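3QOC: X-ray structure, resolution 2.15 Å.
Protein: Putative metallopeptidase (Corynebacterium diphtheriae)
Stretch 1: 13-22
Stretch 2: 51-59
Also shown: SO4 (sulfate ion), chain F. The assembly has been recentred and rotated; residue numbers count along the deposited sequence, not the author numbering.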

# COMPACT_ATOMS: atom_id res chain seq x y z
N ARG A 13 10.71 -8.28 0.79
CA ARG A 13 9.41 -8.65 0.28
C ARG A 13 8.84 -7.52 -0.57
O ARG A 13 8.13 -7.75 -1.51
CB ARG A 13 8.51 -8.93 1.50
CG ARG A 13 8.89 -10.30 2.11
CD ARG A 13 8.50 -10.35 3.58
NE ARG A 13 8.81 -11.65 4.18
CZ ARG A 13 8.40 -12.02 5.37
NH1 ARG A 13 7.61 -11.22 6.10
NH2 ARG A 13 8.74 -13.20 5.83
N ARG A 14 9.07 -6.31 -0.13
CA ARG A 14 8.61 -5.13 -0.88
C ARG A 14 9.30 -5.08 -2.22
O ARG A 14 8.62 -4.93 -3.22
CB ARG A 14 8.82 -3.84 -0.10
CG ARG A 14 7.90 -3.78 1.14
CD ARG A 14 7.74 -2.41 1.71
NE ARG A 14 8.94 -1.79 2.22
CZ ARG A 14 9.50 -2.07 3.41
NH1 ARG A 14 9.02 -2.98 4.24
NH2 ARG A 14 10.55 -1.40 3.77
N ARG A 15 10.64 -5.24 -2.22
CA ARG A 15 11.44 -5.28 -3.43
C ARG A 15 10.89 -6.37 -4.39
O ARG A 15 10.61 -6.06 -5.52
CB ARG A 15 12.95 -5.47 -3.09
CG ARG A 15 13.77 -5.85 -4.30
CD ARG A 15 15.30 -5.43 -4.34
NE ARG A 15 15.80 -4.76 -3.13
CZ ARG A 15 16.35 -5.36 -2.07
NH1 ARG A 15 16.50 -6.70 -2.03
NH2 ARG A 15 16.76 -4.62 -1.04
N ALA A 16 10.60 -7.59 -3.91
CA ALA A 16 10.04 -8.61 -4.79
C ALA A 16 8.66 -8.19 -5.38
O ALA A 16 8.43 -8.41 -6.54
CB ALA A 16 9.90 -9.97 -4.05
N LEU A 17 7.78 -7.57 -4.58
CA LEU A 17 6.50 -7.11 -5.08
C LEU A 17 6.73 -6.00 -6.11
O LEU A 17 6.07 -5.98 -7.14
CB LEU A 17 5.61 -6.61 -3.94
CG LEU A 17 4.22 -6.03 -4.31
CD1 LEU A 17 3.48 -7.05 -5.16
CD2 LEU A 17 3.40 -5.72 -3.02
N SER A 18 7.60 -5.05 -5.81
CA SER A 18 7.92 -4.01 -6.78
C SER A 18 8.35 -4.58 -8.09
O SER A 18 7.97 -4.07 -9.15
CB SER A 18 9.04 -3.13 -6.28
OG SER A 18 8.55 -2.23 -5.32
N ALA A 19 9.08 -5.69 -8.05
CA ALA A 19 9.53 -6.30 -9.29
C ALA A 19 8.38 -6.97 -10.01
O ALA A 19 8.48 -7.22 -11.20
CB ALA A 19 10.69 -7.37 -9.05
N GLN A 20 7.32 -7.36 -9.29
CA GLN A 20 6.18 -8.02 -9.99
C GLN A 20 5.30 -6.98 -10.78
O GLN A 20 4.38 -7.36 -11.50
CB GLN A 20 5.26 -8.81 -9.01
CG GLN A 20 5.81 -10.01 -8.20
CD GLN A 20 4.90 -10.38 -6.94
OE1 GLN A 20 3.69 -10.04 -6.89
NE2 GLN A 20 5.48 -11.07 -5.96
N LEU A 21 5.57 -5.68 -10.65
CA LEU A 21 4.63 -4.64 -11.10
C LEU A 21 4.61 -4.42 -12.62
O LEU A 21 3.54 -4.44 -13.23
CB LEU A 21 4.85 -3.30 -10.35
CG LEU A 21 4.55 -3.24 -8.83
CD1 LEU A 21 4.65 -1.84 -8.36
CD2 LEU A 21 3.20 -3.82 -8.40
N ALA A 22 5.78 -4.20 -13.24
CA ALA A 22 5.93 -4.21 -14.72
C ALA A 22 5.03 -5.26 -15.37
O ALA A 22 4.18 -4.92 -16.19
CB ALA A 22 7.37 -4.46 -15.12
N ILE A 51 0.94 1.47 0.19
CA ILE A 51 1.15 1.65 -1.23
C ILE A 51 2.60 1.34 -1.49
O ILE A 51 3.45 1.87 -0.83
CB ILE A 51 0.83 3.06 -1.66
CG1 ILE A 51 0.96 3.16 -3.19
CG2 ILE A 51 1.72 4.04 -0.99
CD1 ILE A 51 -0.48 3.33 -3.86
N ILE A 52 2.87 0.40 -2.39
CA ILE A 52 4.23 0.06 -2.85
C ILE A 52 4.42 0.50 -4.33
O ILE A 52 3.71 -0.01 -5.18
CB ILE A 52 4.51 -1.47 -2.80
CG1 ILE A 52 4.32 -2.10 -1.41
CG2 ILE A 52 5.95 -1.77 -3.29
CD1 ILE A 52 5.03 -1.35 -0.41
N ASN A 53 5.37 1.39 -4.62
CA ASN A 53 5.58 1.93 -5.95
C ASN A 53 6.65 1.10 -6.75
O ASN A 53 7.51 0.43 -6.15
CB ASN A 53 6.10 3.36 -5.84
CG ASN A 53 5.11 4.29 -5.16
OD1 ASN A 53 3.95 4.39 -5.58
ND2 ASN A 53 5.55 4.96 -4.09
N LYS A 54 6.63 1.18 -8.07
CA LYS A 54 7.67 0.59 -8.93
C LYS A 54 9.10 1.03 -8.55
O LYS A 54 9.99 0.19 -8.48
CB LYS A 54 7.44 0.92 -10.40
N ASP A 55 9.33 2.31 -8.24
CA ASP A 55 10.67 2.79 -7.89
C ASP A 55 11.12 2.34 -6.48
O ASP A 55 12.04 2.89 -5.94
CB ASP A 55 10.74 4.34 -7.96
CG ASP A 55 10.01 5.03 -6.79
OD1 ASP A 55 9.36 4.32 -5.96
OD2 ASP A 55 10.08 6.28 -6.69
N LEU A 56 10.44 1.40 -5.85
CA LEU A 56 10.83 0.92 -4.51
C LEU A 56 10.46 1.80 -3.31
O LEU A 56 10.67 1.38 -2.18
CB LEU A 56 12.35 0.63 -4.44
CG LEU A 56 13.02 -0.08 -5.61
CD1 LEU A 56 14.47 -0.46 -5.15
CD2 LEU A 56 12.22 -1.30 -6.12
N SER A 57 9.92 2.99 -3.53
CA SER A 57 9.43 3.78 -2.42
C SER A 57 8.05 3.19 -1.99
O SER A 57 7.46 2.34 -2.71
CB SER A 57 9.29 5.23 -2.83
OG SER A 57 8.19 5.31 -3.74
N ALA A 58 7.59 3.62 -0.84
CA ALA A 58 6.40 3.10 -0.17
C ALA A 58 5.82 4.12 0.78
O ALA A 58 6.50 4.98 1.22
CB ALA A 58 6.65 1.77 0.55
N ARG A 59 4.53 4.02 1.08
CA ARG A 59 3.90 4.87 2.08
C ARG A 59 2.81 4.05 2.76
O ARG A 59 2.15 3.25 2.14
CB ARG A 59 3.29 6.07 1.37
CG ARG A 59 3.01 7.22 2.31
CD ARG A 59 2.48 8.43 1.53
NE ARG A 59 2.30 9.60 2.37
CZ ARG A 59 1.49 10.62 2.09
NH1 ARG A 59 0.75 10.59 0.99
NH2 ARG A 59 1.45 11.68 2.90
S SO4 F . 7.35 -13.29 9.47
O1 SO4 F . 8.36 -13.96 8.69
O2 SO4 F . 6.20 -13.85 8.83
O3 SO4 F . 7.46 -13.63 10.87
O4 SO4 F . 7.58 -11.85 9.40
O HOH W 1 10.34 0.12 0.50

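A helix, already under way at Arg13 and carrying Arg14, Leu17 and Ser18, lies across the end of a β-hairpin, its axis passing 8.4 Å from that of strand 51-53 at 64°. Two residues cover the most surface, Ile52 on the strand and Ser18 on the helix, and most of the contact can be understood from them.

Ile52 is buried, and its CA-to-CB bond points toward the helix, so its branched side chain reaches several helical residues at once. Its CD1 packs 3.6 Å from CD of Arg14, its CG1 lies 4.1 Å from CD2 of Leu17, and its CG2 sits 3.3 Å from OG of Ser18. Isoleucine suits this place because branching at CB gives it a broad apolar surface close to the backbone. Leu17 meets it with a purely apolar side chain. Arg14 does so with the aliphatic part of its own, while its charged end is satisfied separately: NE donates to a water (NE to water O, 2.9 Å), which in turn donates to the backbone O of Leu56 (water O to Leu56 O, 3.0 Å), and both NH1 and NH2 are hydrogen-bonded elsewhere in the structure.

Ser18 makes the one direct hydrogen bond between the stretches. With chi1 in the m rotamer, its OG donates to the backbone O of Asn53 at 3.0 Å. A small side chain fits here, for this is where the backbones come nearest, the CA atoms of Ser18 and Lys54 being 5.1 Å apart. The hydroxyl supplies a polar partner for a carbonyl at this close approach. That same carbonyl accepts from the backbone N of Leu56 (Leu56 N to Asn53 O, 3.1 Å), the bond that closes the type I turn from Asn53 to Leu56, so Ser18 is tied directly to the turn.

Leu56, at the turn's last position, has the second-largest covered area on the hairpin side, after Ile52. Its CA-to-CB bond points sideways, but the end of the side chain comes nearer, bringing CD2 to 3.7 Å from CB of Ser18. Leucine has the length to make that reach. Further along the first stretch, Leu21 sets CD1 3.8 Å from O of Ile52 and 3.6 Å from N of Lys54, covering the backbone with an apolar group.

Away from the helix, the turn is braced by polar side chains in and just after it: ND2 of Asn53 donates to OG of Ser57 (2.7 Å), and OG of Ser57 donates to OD1 of Asp55 (2.7 Å).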